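Local atomic coordinates of possible adhesin (Caldicellulosiruptor kronotskyensis, PDB entry 4WA0), a protein that probably mediates attachment of the cell to cellulose, this chain being the C-terminal beta-helix domain of a membrane-anchored tapirin. Residues V57-S62 and K84-S89; R67-V72 and R91-D96; S137-I142 and A161-S166; K182-T187 and T203-S208. All blocks are in the same frame, centred on the assembly; numbering follows the deposited sequence. Where two conformers were deposited one is given.

Overall arrangement
All four contacts join neighbouring coils of one parallel beta-helix, so they illustrate how a single coil-to-coil pairing is adapted along the length of a solenoid. Contacts 1 and 2 involve the same two coils, one on each side of a bend; their centres are 10 Å apart, and they meet through Gln60, Asp61, Arg91 and Thr93. Contacts 3 and 4 are likewise 10 Å apart between centres and share a face, strand 161-164 lying beside strand 182-185. The two pairs are separate: the nearest atoms of contacts 2 and 3 are about 8 Å apart. The magnesium ion, bound at Asp239, Val241, Ser243, Leu246 and Glu275, lies away from all four.

Contact 1: residues V57-S62 and K84-S89; sequences VINQDS and KANRIS
Val57 pairs with Lys84 and Ile58 with Ala85 in parallel register, Ile58 N bonding to Lys84 O at 2.9 Å, and the two segments keep nearly the same direction after the strands end. Asn86 N bonds to Ile58 O at 3.0 Å; beyond it, side-chain amides supply the links. Asn86 ND2 reaches Asn59 OD1 at 2.7 Å in an almost straight bond (172°) in the amide plane of Asn86. The two side chains lie alongside each other, their amide planes 16° apart, and link equivalent positions of successive coils of the beta-helix. Val57 CG1 rests 3.6 Å from Asn86 ND2. Gln60 is extended, CD anti to CA (chi2 -173°), and its OE1 takes the N-H of Ile88 at 2.8 Å, while NE2 bonds to Thr93 OG1. The amide thus ties the loop after strand 83-85 to the preceding coil. Ile88 packs nearby, CG1 3.5 Å from Gln60 O and CG2 3.8 Å from Ser62 OG. A water donates to Ile58 O and Asn86 O, spanning the strand ends. Strand 56-58 runs between strands 37-39 and 83-85, and Ile58 packs against Asn69 and Ile71 of strand 69-73 and Thr93 and Ile95 of strand 93-97.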
loop_
_atom_site.group_PDB
_atom_site.type_symbol
_atom_site.label_atom_id
_atom_site.label_comp_id
_atom_site.label_asym_id
_atom_site.label_seq_id
_atom_site.Cartn_x
_atom_site.Cartn_y
_atom_site.Cartn_z
ATOM N N VAL A 57 -5.627 -6.723 0.988
ATOM C CA VAL A 57 -6.857 -6.854 0.193
ATOM C C VAL A 57 -7.128 -5.503 -0.429
ATOM O O VAL A 57 -7.118 -4.474 0.291
ATOM C CB VAL A 57 -8.037 -7.253 1.088
ATOM C CG1 VAL A 57 -9.351 -7.242 0.326
ATOM C CG2 VAL A 57 -7.807 -8.639 1.663
ATOM N N ILE A 58 -7.468 -5.523 -1.717
ATOM C CA ILE A 58 -7.778 -4.315 -2.494
ATOM C C ILE A 58 -9.175 -4.486 -3.021
ATOM O O ILE A 58 -9.424 -5.340 -3.796
ATOM C CB ILE A 58 -6.789 -3.980 -3.618
ATOM C CG1 ILE A 58 -5.365 -3.982 -3.079
ATOM C CG2 ILE A 58 -7.242 -2.663 -4.303
ATOM C CD1 ILE A 58 -4.288 -3.834 -4.159
ATOM N N ASN A 59 -10.081 -3.671 -2.531
ATOM C CA ASN A 59 -11.471 -3.739 -2.919
ATOM C C ASN A 59 -11.832 -2.796 -4.049
ATOM O O ASN A 59 -11.145 -1.838 -4.311
ATOM C CB ASN A 59 -12.321 -3.534 -1.672
ATOM C CG ASN A 59 -12.269 -4.838 -0.777
ATOM O OD1 ASN A 59 -12.407 -5.957 -1.289
ATOM N ND2 ASN A 59 -12.102 -4.679 0.435
ATOM N N GLN A 60 -12.934 -3.126 -4.694
ATOM C CA GLN A 60 -13.549 -2.314 -5.754
ATOM C C GLN A 60 -14.949 -1.924 -5.307
ATOM O O GLN A 60 -15.555 -2.642 -4.491
ATOM C CB GLN A 60 -13.647 -3.113 -7.070
ATOM C CG GLN A 60 -12.273 -3.299 -7.698
ATOM C CD GLN A 60 -12.276 -3.918 -9.073
ATOM O OE1 GLN A 60 -13.236 -4.560 -9.519
ATOM N NE2 GLN A 60 -11.156 -3.793 -9.743
ATOM N N ASP A 61 -15.465 -0.838 -5.839
ATOM C CA ASP A 61 -16.767 -0.283 -5.379
ATOM C C ASP A 61 -17.347 0.460 -6.618
ATOM O O ASP A 61 -16.733 1.412 -7.142
ATOM C CB ASP A 61 -16.600 0.686 -4.222
ATOM C CG ASP A 61 -17.937 1.217 -3.666
ATOM O OD1 ASP A 61 -18.890 1.236 -4.403
ATOM O OD2 ASP A 61 -17.955 1.640 -2.475
ATOM N N SER A 62 -18.470 -0.050 -7.113
ATOM C CA SER A 62 -19.114 0.451 -8.314
ATOM C C SER A 62 -19.988 1.695 -8.132
ATOM O O SER A 62 -20.463 2.273 -9.133
ATOM C CB SER A 62 -19.947 -0.640 -8.951
ATOM O OG SER A 62 -20.935 -1.030 -8.075
ATOM N N LYS A 84 -4.999 -10.062 -2.346
ATOM C CA LYS A 84 -6.230 -10.357 -3.033
ATOM C C LYS A 84 -6.824 -9.086 -3.618
ATOM O O LYS A 84 -7.194 -8.184 -2.845
ATOM C CB LYS A 84 -7.260 -11.015 -2.098
ATOM C CG LYS A 84 -8.527 -11.341 -2.838
ATOM C CD LYS A 84 -9.519 -12.191 -2.084
ATOM C CE LYS A 84 -10.195 -13.122 -3.090
ATOM N NZ LYS A 84 -11.541 -13.573 -2.682
ATOM N N ALA A 85 -6.919 -9.041 -4.956
ATOM C CA ALA A 85 -7.559 -7.895 -5.673
ATOM C C ALA A 85 -8.949 -8.315 -6.090
ATOM O O ALA A 85 -9.150 -9.090 -7.002
ATOM C CB ALA A 85 -6.718 -7.427 -6.803
ATOM N N ASN A 86 -9.936 -7.871 -5.324
ATOM C CA ASN A 86 -11.294 -8.266 -5.534
ATOM C C ASN A 86 -11.944 -7.609 -6.790
ATOM O O ASN A 86 -11.452 -6.599 -7.322
ATOM C CB ASN A 86 -12.144 -8.030 -4.264
ATOM C CG ASN A 86 -11.793 -8.996 -3.151
ATOM O OD1 ASN A 86 -11.561 -10.195 -3.403
ATOM N ND2 ASN A 86 -11.798 -8.521 -1.941
ATOM N N ARG A 87 -13.066 -8.190 -7.214
ATOM C CA ARG A 87 -13.698 -7.851 -8.454
ATOM C C ARG A 87 -15.127 -7.366 -8.248
ATOM O O ARG A 87 -16.003 -8.118 -7.743
ATOM C CB ARG A 87 -13.721 -9.070 -9.380
ATOM C CG ARG A 87 -14.303 -8.844 -10.763
ATOM C CD ARG A 87 -14.150 -10.059 -11.639
ATOM N NE ARG A 87 -14.603 -9.730 -12.955
ATOM C CZ ARG A 87 -13.827 -9.380 -13.967
ATOM N NH1 ARG A 87 -12.512 -9.420 -13.872
ATOM N NH2 ARG A 87 -14.383 -9.089 -15.104
ATOM N N ILE A 88 -15.392 -6.123 -8.566
ATOM C CA ILE A 88 -16.797 -5.630 -8.713
ATOM C C ILE A 88 -16.851 -4.915 -10.067
ATOM O O ILE A 88 -16.289 -3.821 -10.237
ATOM C CB ILE A 88 -17.236 -4.636 -7.610
ATOM C CG1 ILE A 88 -17.073 -5.247 -6.212
ATOM C CG2 ILE A 88 -18.638 -4.063 -7.913
ATOM C CD1 ILE A 88 -18.038 -6.305 -5.785
ATOM N N SER A 89 -17.548 -5.510 -11.019
ATOM C CA SER A 89 -17.750 -4.840 -12.346
ATOM C C SER A 89 -18.401 -3.458 -12.195
ATOM O O SER A 89 -19.316 -3.311 -11.425
ATOM C CB SER A 89 -18.639 -5.680 -13.274
ATOM O OG SER A 89 -19.228 -4.896 -14.328
HETATM O O HOH W 1 -9.269 -4.987 -6.598
#

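Contact 2: residues R67-V72 and R91-D96; sequences RDNNIV and RSTNID
Asn69 and Thr93 meet at the start of one parallel face of the beta-helix, where two successive coils come out of their bends. Asn69 ND2 donates to Thr93 OG1 at 3.0 Å, the hydroxyl lying in the amide plane. That hydroxyl also receives Gln60 NE2, while the Asn69 amide is fixed further by Asn59 O at ND2 and Ala43 N at OD1, so a buried polar cluster is well supplied with partners. Strands 69-72 and 93-96 then run 4.8 Å apart at their axes with directions only 6° from parallel, Asn69 facing Thr93 and Val72 facing Asp96. This is the regular coil-on-coil stacking of a parallel beta-helix: Asn69, Thr93, Ile71 and Ile95 share the face packed on Ile58, and the CG2 atoms of Ile71 and Ile95 lie 4.4 Å from each other. Ahead of the strands, Ser92 N bonds to Asp68 OD1 at 2.8 Å, coming from above the carboxylate, 62° out of its plane. Arg91 turns its guanidinium almost square to that carboxylate (86°). Asp68 OD1 and Arg91 NH1 are 4.2 Å apart, too far for a salt bridge, and a water joins them, donating to OD1 and accepting from NH1. One guanidinium face lies over Arg67 N, with NE bonded to Asp61 O and NH2 to Asp63 O.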
loop_
_atom_site.group_PDB
_atom_site.type_symbol
_atom_site.label_atom_id
_atom_site.label_comp_id
_atom_site.label_asym_id
_atom_site.label_seq_id
_atom_site.Cartn_x
_atom_site.Cartn_y
_atom_site.Cartn_z
ATOM N N ARG A 67 -14.597 5.216 -7.720
ATOM C CA ARG A 67 -13.679 5.333 -8.872
ATOM C C ARG A 67 -12.771 4.120 -8.863
ATOM O O ARG A 67 -12.894 3.224 -8.033
ATOM C CB ARG A 67 -12.869 6.613 -8.840
ATOM C CG ARG A 67 -11.875 6.682 -7.693
ATOM C CD ARG A 67 -11.365 8.117 -7.427
ATOM N NE ARG A 67 -10.458 8.061 -6.316
ATOM C CZ ARG A 67 -9.817 9.072 -5.795
ATOM N NH1 ARG A 67 -10.014 10.286 -6.293
ATOM N NH2 ARG A 67 -8.982 8.890 -4.806
ATOM N N ASP A 68 -11.880 4.065 -9.832
ATOM C CA ASP A 68 -10.985 2.901 -9.997
ATOM C C ASP A 68 -9.848 3.080 -8.980
ATOM O O ASP A 68 -9.641 4.170 -8.487
ATOM C CB ASP A 68 -10.381 2.853 -11.396
ATOM C CG ASP A 68 -11.407 2.498 -12.506
ATOM O OD1 ASP A 68 -12.347 1.740 -12.258
ATOM O OD2 ASP A 68 -11.207 2.979 -13.651
ATOM N N ASN A 69 -9.118 1.999 -8.733
ATOM C CA ASN A 69 -7.892 2.057 -7.945
ATOM C C ASN A 69 -6.784 2.263 -8.921
ATOM O O ASN A 69 -6.693 1.543 -9.955
ATOM C CB ASN A 69 -7.712 0.750 -7.218
ATOM C CG ASN A 69 -8.836 0.456 -6.261
ATOM O OD1 ASN A 69 -9.191 1.261 -5.393
ATOM N ND2 ASN A 69 -9.465 -0.730 -6.443
ATOM N N ASN A 70 -5.895 3.152 -8.563
ATOM C CA ASN A 70 -4.712 3.422 -9.383
ATOM C C ASN A 70 -3.508 3.605 -8.446
ATOM O O ASN A 70 -3.274 4.669 -7.874
ATOM C CB ASN A 70 -4.995 4.670 -10.169
ATOM C CG ASN A 70 -3.961 4.950 -11.223
ATOM O OD1 ASN A 70 -3.232 4.064 -11.602
ATOM N ND2 ASN A 70 -4.032 6.158 -11.823
ATOM N N ILE A 71 -2.746 2.523 -8.293
ATOM C CA ILE A 71 -1.766 2.400 -7.224
ATOM C C ILE A 71 -0.426 2.352 -7.909
ATOM O O ILE A 71 -0.156 1.401 -8.636
ATOM C CB ILE A 71 -2.066 1.182 -6.342
ATOM C CG1 ILE A 71 -3.382 1.422 -5.563
ATOM C CG2 ILE A 71 -0.897 0.875 -5.451
ATOM C CD1 ILE A 71 -3.923 0.211 -4.929
ATOM N N VAL A 72 0.412 3.353 -7.663
ATOM C CA VAL A 72 1.733 3.378 -8.235
ATOM C C VAL A 72 2.720 3.457 -7.093
ATOM O O VAL A 72 2.576 4.300 -6.203
ATOM C CB VAL A 72 1.925 4.609 -9.174
ATOM C CG1 VAL A 72 3.347 4.737 -9.614
ATOM C CG2 VAL A 72 0.913 4.596 -10.336
ATOM N N ARG A 91 -15.336 -1.945 -12.423
ATOM C CA ARG A 91 -14.213 -1.220 -11.919
ATOM C C ARG A 91 -12.879 -1.850 -12.317
ATOM O O ARG A 91 -12.789 -3.036 -12.629
ATOM C CB ARG A 91 -14.298 -1.092 -10.379
ATOM C CG ARG A 91 -15.379 -0.222 -9.865
ATOM C CD ARG A 91 -15.137 1.209 -10.318
ATOM N NE ARG A 91 -16.115 2.137 -9.769
ATOM C CZ ARG A 91 -16.545 3.200 -10.393
ATOM N NH1 ARG A 91 -16.119 3.439 -11.636
ATOM N NH2 ARG A 91 -17.382 4.020 -9.779
ATOM N N SER A 92 -11.823 -1.034 -12.273
ATOM C CA SER A 92 -10.479 -1.517 -12.503
ATOM C C SER A 92 -9.600 -1.309 -11.273
ATOM O O SER A 92 -9.807 -0.370 -10.487
ATOM C CB SER A 92 -9.834 -0.807 -13.705
ATOM O OG SER A 92 -10.474 -1.193 -14.911
ATOM N N THR A 93 -8.639 -2.207 -11.124
ATOM C CA THR A 93 -7.553 -2.096 -10.137
ATOM C C THR A 93 -6.243 -2.092 -10.865
ATOM O O THR A 93 -5.793 -3.115 -11.378
ATOM C CB THR A 93 -7.607 -3.217 -9.097
ATOM O OG1 THR A 93 -8.750 -3.001 -8.283
ATOM C CG2 THR A 93 -6.403 -3.167 -8.122
ATOM N N ASN A 94 -5.640 -0.925 -10.999
ATOM C CA ASN A 94 -4.377 -0.821 -11.707
ATOM C C ASN A 94 -3.224 -0.659 -10.723
ATOM O O ASN A 94 -3.337 0.162 -9.797
ATOM C CB ASN A 94 -4.413 0.376 -12.578
ATOM C CG ASN A 94 -5.608 0.302 -13.525
ATOM O OD1 ASN A 94 -5.727 -0.649 -14.264
ATOM N ND2 ASN A 94 -6.516 1.264 -13.437
ATOM N N ILE A 95 -2.186 -1.442 -10.884
ATOM C CA ILE A 95 -1.070 -1.459 -9.921
ATOM C C ILE A 95 0.177 -1.427 -10.741
ATOM O O ILE A 95 0.357 -2.305 -11.566
ATOM C CB ILE A 95 -1.029 -2.658 -9.000
ATOM C CG1 ILE A 95 -2.364 -2.863 -8.256
ATOM C CG2 ILE A 95 0.086 -2.506 -8.030
ATOM C CD1 ILE A 95 -2.388 -4.004 -7.289
ATOM N N ASP A 96 1.068 -0.487 -10.482
ATOM C CA ASP A 96 2.325 -0.402 -11.205
ATOM C C ASP A 96 3.420 -0.235 -10.174
ATOM O O ASP A 96 3.451 0.848 -9.531
ATOM C CB ASP A 96 2.244 0.799 -12.146
ATOM C CG ASP A 96 3.418 0.903 -13.061
ATOM O OD1 ASP A 96 4.545 0.765 -12.557
ATOM O OD2 ASP A 96 3.219 1.219 -14.284
HETATM O O HOH W 2 -14.761 1.905 -13.645
#

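Contact 3: residues S137-I142 and A161-S166; sequences STLASI and AVYCNS
Leu139 holds CG anti to its backbone N (chi1 176°), whereas Tyr163 holds CG anti to its carbonyl carbon (chi1 -59°); these settings direct the two CG atoms across a parallel strand pair, and chi2 of Leu139 (70°) then places CD1 by the tyrosine ring. Leu139 CD1 comes up at the edge of the ring, 4.0 Å from Tyr163 CE1, with the two side chains crossing obliquely. The same methyl sits 3.5 Å from Ala161 O. Ala140 O also lies at the ring edge, in its plane near CD1, and accepts the N-H of Tyr163 at 2.8 Å; one carbonyl thus serves the tyrosine's backbone while bordering its ring. On the face shared by Ala140, Val162, Ile142 and Cys164 the packing is apolar. Ala140 CB touches both methyls of Val162, the nearer being CG2 at 4.1 Å, and Ile142 CD1 lies 4.0 Å from Cys164 SG. The strand axes approach to 4.7 Å; at the corner, Asn165 N reaches Ile142 O in a longer, more bent bond of 3.3 Å. Just past that corner Ser166 OG bonds to Asn165 OD1. In this beta-helix the pair lies between strands 119-121 and 182-185: Ala140 and Ile142 press on Leu119, Val162 on Leu183, and Cys164 on Leu185. Over the other face pass Phe210, Tyr212 and Pro213, whose carbonyl accepts Ser141 OG, while the Tyr163 ring stacks on Tyr184 of strand 182-185.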
loop_
_atom_site.group_PDB
_atom_site.type_symbol
_atom_site.label_atom_id
_atom_site.label_comp_id
_atom_site.label_asym_id
_atom_site.label_seq_id
_atom_site.Cartn_x
_atom_site.Cartn_y
_atom_site.Cartn_z
ATOM N N SER A 137 8.123 -6.910 -16.484
ATOM C CA SER A 137 9.087 -6.300 -17.423
ATOM C C SER A 137 10.476 -6.903 -17.368
ATOM O O SER A 137 11.165 -6.885 -18.436
ATOM C CB SER A 137 9.040 -4.744 -17.336
ATOM O OG SER A 137 9.605 -4.263 -16.200
ATOM N N THR A 138 10.923 -7.365 -16.204
ATOM C CA THR A 138 12.302 -7.880 -16.055
ATOM C C THR A 138 12.433 -9.314 -15.491
ATOM O O THR A 138 13.128 -10.170 -16.049
ATOM C CB THR A 138 13.150 -6.845 -15.267
ATOM O OG1 THR A 138 13.099 -5.608 -15.963
ATOM C CG2 THR A 138 14.568 -7.239 -15.105
ATOM N N LEU A 139 11.797 -9.564 -14.336
ATOM C CA LEU A 139 12.024 -10.778 -13.617
ATOM C C LEU A 139 10.820 -11.219 -12.806
ATOM O O LEU A 139 10.104 -10.393 -12.198
ATOM C CB LEU A 139 13.188 -10.545 -12.706
ATOM C CG LEU A 139 13.678 -11.563 -11.708
ATOM C CD1 LEU A 139 14.304 -12.696 -12.482
ATOM C CD2 LEU A 139 14.783 -11.049 -10.796
ATOM N N ALA A 140 10.580 -12.523 -12.766
ATOM C CA ALA A 140 9.546 -13.064 -11.857
ATOM C C ALA A 140 10.014 -14.438 -11.393
ATOM O O ALA A 140 10.636 -15.223 -12.149
ATOM C CB ALA A 140 8.160 -13.139 -12.498
ATOM N N SER A 141 9.783 -14.667 -10.140
ATOM C CA SER A 141 10.090 -15.905 -9.467
ATOM C C SER A 141 8.865 -16.310 -8.688
ATOM O O SER A 141 8.488 -15.624 -7.678
ATOM C CB SER A 141 11.304 -15.661 -8.552
ATOM O OG SER A 141 11.629 -16.814 -7.814
ATOM N N ILE A 142 8.261 -17.424 -9.131
ATOM C CA ILE A 142 6.994 -17.926 -8.609
ATOM C C ILE A 142 7.196 -19.355 -8.202
ATOM O O ILE A 142 7.343 -20.223 -9.062
ATOM C CB ILE A 142 5.868 -17.783 -9.656
ATOM C CG1 ILE A 142 5.743 -16.295 -10.063
ATOM C CG2 ILE A 142 4.587 -18.446 -9.175
ATOM C CD1 ILE A 142 4.845 -16.028 -11.239
ATOM N N ALA A 161 12.971 -12.553 -17.615
ATOM C CA ALA A 161 13.298 -13.912 -17.143
ATOM C C ALA A 161 12.259 -14.270 -16.103
ATOM O O ALA A 161 12.071 -13.556 -15.069
ATOM C CB ALA A 161 14.682 -13.947 -16.537
ATOM N N VAL A 162 11.535 -15.356 -16.352
ATOM C CA VAL A 162 10.435 -15.713 -15.446
ATOM C C VAL A 162 10.595 -17.164 -15.065
ATOM O O VAL A 162 10.736 -17.998 -15.961
ATOM C CB VAL A 162 9.112 -15.532 -16.179
ATOM C CG1 VAL A 162 8.015 -16.142 -15.361
ATOM C CG2 VAL A 162 8.887 -14.070 -16.466
ATOM N N TYR A 163 10.517 -17.483 -13.791
ATOM C CA TYR A 163 10.788 -18.838 -13.289
ATOM C C TYR A 163 9.570 -19.266 -12.484
ATOM O O TYR A 163 9.233 -18.543 -11.573
ATOM C CB TYR A 163 11.972 -18.808 -12.411
ATOM C CG TYR A 163 13.289 -18.303 -13.018
ATOM C CD1 TYR A 163 13.510 -16.969 -13.154
ATOM C CD2 TYR A 163 14.302 -19.203 -13.453
ATOM C CE1 TYR A 163 14.679 -16.497 -13.697
ATOM C CE2 TYR A 163 15.485 -18.744 -13.976
ATOM C CZ TYR A 163 15.659 -17.379 -14.097
ATOM O OH TYR A 163 16.806 -16.872 -14.657
ATOM N N CYS A 164 8.890 -20.351 -12.858
ATOM C CA CYS A 164 7.645 -20.834 -12.160
ATOM C C CYS A 164 7.753 -22.338 -12.016
ATOM O O CYS A 164 8.335 -23.019 -12.833
ATOM C CB CYS A 164 6.238 -20.532 -12.820
ATOM S SG CYS A 164 6.132 -18.970 -13.679
ATOM N N ASN A 165 7.130 -22.865 -10.999
ATOM C CA ASN A 165 6.993 -24.299 -10.952
ATOM C C ASN A 165 6.105 -24.903 -12.002
ATOM O O ASN A 165 6.442 -25.924 -12.590
ATOM C CB ASN A 165 6.501 -24.738 -9.543
ATOM C CG ASN A 165 6.448 -26.234 -9.401
ATOM O OD1 ASN A 165 5.354 -26.817 -9.433
ATOM N ND2 ASN A 165 7.592 -26.865 -9.403
ATOM N N SER A 166 4.957 -24.288 -12.229
ATOM C CA SER A 166 3.919 -24.816 -13.095
ATOM C C SER A 166 3.129 -23.664 -13.690
ATOM O O SER A 166 3.077 -22.563 -13.114
ATOM C CB SER A 166 2.953 -25.693 -12.270
ATOM O OG SER A 166 3.597 -26.877 -11.817
#

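Contact 4: residues K182-T187 and T203-S208; sequences KLYLAT and TISYSS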
loop_
_atom_site.group_PDB
_atom_site.type_symbol
_atom_site.label_atom_id
_atom_site.label_comp_id
_atom_site.label_asym_id
_atom_site.label_seq_id
_atom_site.Cartn_x
_atom_site.Cartn_y
_atom_site.Cartn_z
ATOM N N LYS A 182 12.359 -15.062 -21.552
ATOM C CA LYS A 182 12.780 -16.422 -21.226
ATOM C C LYS A 182 11.838 -16.934 -20.137
ATOM O O LYS A 182 11.818 -16.338 -19.006
ATOM C CB LYS A 182 14.196 -16.403 -20.628
ATOM C CG LYS A 182 15.182 -15.827 -21.650
ATOM C CD LYS A 182 16.604 -15.581 -21.166
ATOM C CE LYS A 182 16.682 -14.524 -20.070
ATOM N NZ LYS A 182 16.196 -13.206 -20.592
ATOM N N LEU A 183 11.060 -17.980 -20.431
ATOM C CA LEU A 183 10.213 -18.633 -19.434
ATOM C C LEU A 183 10.819 -19.990 -19.048
ATOM O O LEU A 183 11.110 -20.817 -19.928
ATOM C CB LEU A 183 8.828 -18.889 -19.966
ATOM C CG LEU A 183 7.771 -19.598 -19.087
ATOM C CD1 LEU A 183 7.589 -18.873 -17.781
ATOM C CD2 LEU A 183 6.493 -19.776 -19.903
ATOM N N TYR A 184 10.956 -20.206 -17.755
ATOM C CA TYR A 184 11.488 -21.461 -17.205
ATOM C C TYR A 184 10.431 -22.090 -16.353
ATOM O O TYR A 184 9.948 -21.436 -15.439
ATOM C CB TYR A 184 12.748 -21.280 -16.360
ATOM C CG TYR A 184 13.942 -20.548 -16.999
ATOM C CD1 TYR A 184 14.015 -19.169 -17.009
ATOM C CD2 TYR A 184 15.040 -21.255 -17.470
ATOM C CE1 TYR A 184 15.138 -18.512 -17.555
ATOM C CE2 TYR A 184 16.123 -20.618 -18.017
ATOM C CZ TYR A 184 16.174 -19.237 -18.032
ATOM O OH TYR A 184 17.286 -18.594 -18.515
ATOM N N LEU A 185 10.032 -23.340 -16.685
ATOM C CA LEU A 185 9.017 -24.033 -15.941
ATOM C C LEU A 185 9.623 -25.284 -15.419
ATOM O O LEU A 185 10.303 -25.990 -16.177
ATOM C CB LEU A 185 7.828 -24.344 -16.894
ATOM C CG LEU A 185 7.127 -23.118 -17.445
ATOM C CD1 LEU A 185 6.078 -23.571 -18.409
ATOM C CD2 LEU A 185 6.526 -22.322 -16.294
ATOM N N ALA A 186 9.407 -25.580 -14.147
ATOM C CA ALA A 186 9.928 -26.824 -13.518
ATOM C C ALA A 186 9.208 -28.082 -13.999
ATOM O O ALA A 186 9.673 -29.149 -13.798
ATOM C CB ALA A 186 9.807 -26.713 -12.012
ATOM N N THR A 187 8.024 -27.915 -14.544
ATOM C CA THR A 187 7.162 -29.021 -15.048
ATOM C C THR A 187 6.753 -28.714 -16.456
ATOM O O THR A 187 7.102 -27.636 -17.041
ATOM C CB THR A 187 5.880 -29.099 -14.137
ATOM O OG1 THR A 187 5.174 -27.832 -14.160
ATOM C CG2 THR A 187 6.256 -29.426 -12.678
ATOM N N THR A 203 11.744 -17.649 -25.516
ATOM C CA THR A 203 12.119 -19.064 -25.369
ATOM C C THR A 203 11.466 -19.651 -24.139
ATOM O O THR A 203 11.469 -18.964 -23.094
ATOM C CB THR A 203 13.660 -19.226 -25.221
ATOM O OG1 THR A 203 14.286 -18.424 -26.215
ATOM C CG2 THR A 203 14.119 -20.618 -25.334
ATOM N N ILE A 204 10.891 -20.872 -24.266
ATOM C CA ILE A 204 10.270 -21.574 -23.150
ATOM C C ILE A 204 11.094 -22.793 -22.857
ATOM O O ILE A 204 11.264 -23.623 -23.779
ATOM C CB ILE A 204 8.816 -21.989 -23.478
ATOM C CG1 ILE A 204 8.063 -20.775 -23.972
ATOM C CG2 ILE A 204 8.181 -22.583 -22.227
ATOM C CD1 ILE A 204 6.730 -21.030 -24.615
ATOM N N SER A 205 11.516 -22.994 -21.600
ATOM C CA SER A 205 12.280 -24.163 -21.190
ATOM C C SER A 205 11.341 -24.911 -20.284
ATOM O O SER A 205 11.104 -24.482 -19.129
ATOM C CB SER A 205 13.564 -23.814 -20.450
ATOM O OG SER A 205 14.420 -23.024 -21.296
ATOM N N TYR A 206 10.772 -25.994 -20.816
ATOM C CA TYR A 206 9.814 -26.819 -20.042
ATOM C C TYR A 206 10.508 -27.843 -19.226
ATOM O O TYR A 206 11.516 -28.397 -19.674
ATOM C CB TYR A 206 8.838 -27.492 -20.961
ATOM C CG TYR A 206 7.917 -26.623 -21.811
ATOM C CD1 TYR A 206 6.752 -26.090 -21.273
ATOM C CD2 TYR A 206 8.130 -26.451 -23.192
ATOM C CE1 TYR A 206 5.886 -25.366 -22.046
ATOM C CE2 TYR A 206 7.217 -25.748 -23.976
ATOM C CZ TYR A 206 6.089 -25.220 -23.374
ATOM O OH TYR A 206 5.170 -24.477 -24.064
ATOM N N SER A 207 10.042 -28.157 -18.010
ATOM C CA SER A 207 10.699 -29.137 -17.127
ATOM C C SER A 207 12.209 -28.914 -17.083
ATOM O O SER A 207 13.027 -29.825 -17.365
ATOM C CB SER A 207 10.361 -30.570 -17.522
ATOM O OG SER A 207 8.966 -30.782 -17.270
ATOM N N SER A 208 12.539 -27.680 -16.699
ATOM C CA SER A 208 13.878 -27.099 -16.791
ATOM C C SER A 208 14.482 -27.250 -15.439
ATOM O O SER A 208 13.782 -27.292 -14.423
ATOM C CB SER A 208 13.717 -25.564 -17.189
ATOM O OG SER A 208 14.946 -24.924 -17.099
HETATM O O HOH W 3 13.715 -20.253 -21.039
HETATM O O HOH W 4 12.495 -29.594 -13.628
#
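Leu183 and Ile204 run alongside each other in the same direction, with Leu183 CD2 4.0 Å from Ile204 CG2, where strand 203-205 forms the outermost strand of a beta-helix face. Next along, Leu185 CD1 meets the Tyr206 ring at CD1, 3.9 Å away. Ile204 CG2 sits 3.5 Å above that ring, over its centre, so Leu183, Leu185, Ile204 and the Tyr206 ring pack together. On the other face Ser208 holds OG anti to its backbone N (chi1 171°) and brings it into the plane of the Tyr184 ring, at the edge by CD2, 3.7 Å away. A water lies over the centre of one face of this ring, fixed by donating to Leu183 O and by a hydrogen bond with Ser205 OG; Tyr163 stacks on the opposite face. Behind these side chains stands regular parallel pairing: Leu183 bonds through N to Thr203 O and through O to Ser205 N, and Leu185 N bonds to Ser205 O. The pattern then breaks. Ser207, whose phi and psi are both positive, turns the chain so that Ser208 N is the donor to Leu185 O at 2.9 Å. Ser207 N instead reaches Thr187 O at 3.1 Å from well above the carbonyl plane (72°), while its OG bonds to Thr188 OG1. Farther out, Thr187 OG1 is tied to Asn165 O on the preceding coil. A second water bridges the turn, donating to Ala186 O at 2.9 Å and to Ser208 O at 2.8 Å.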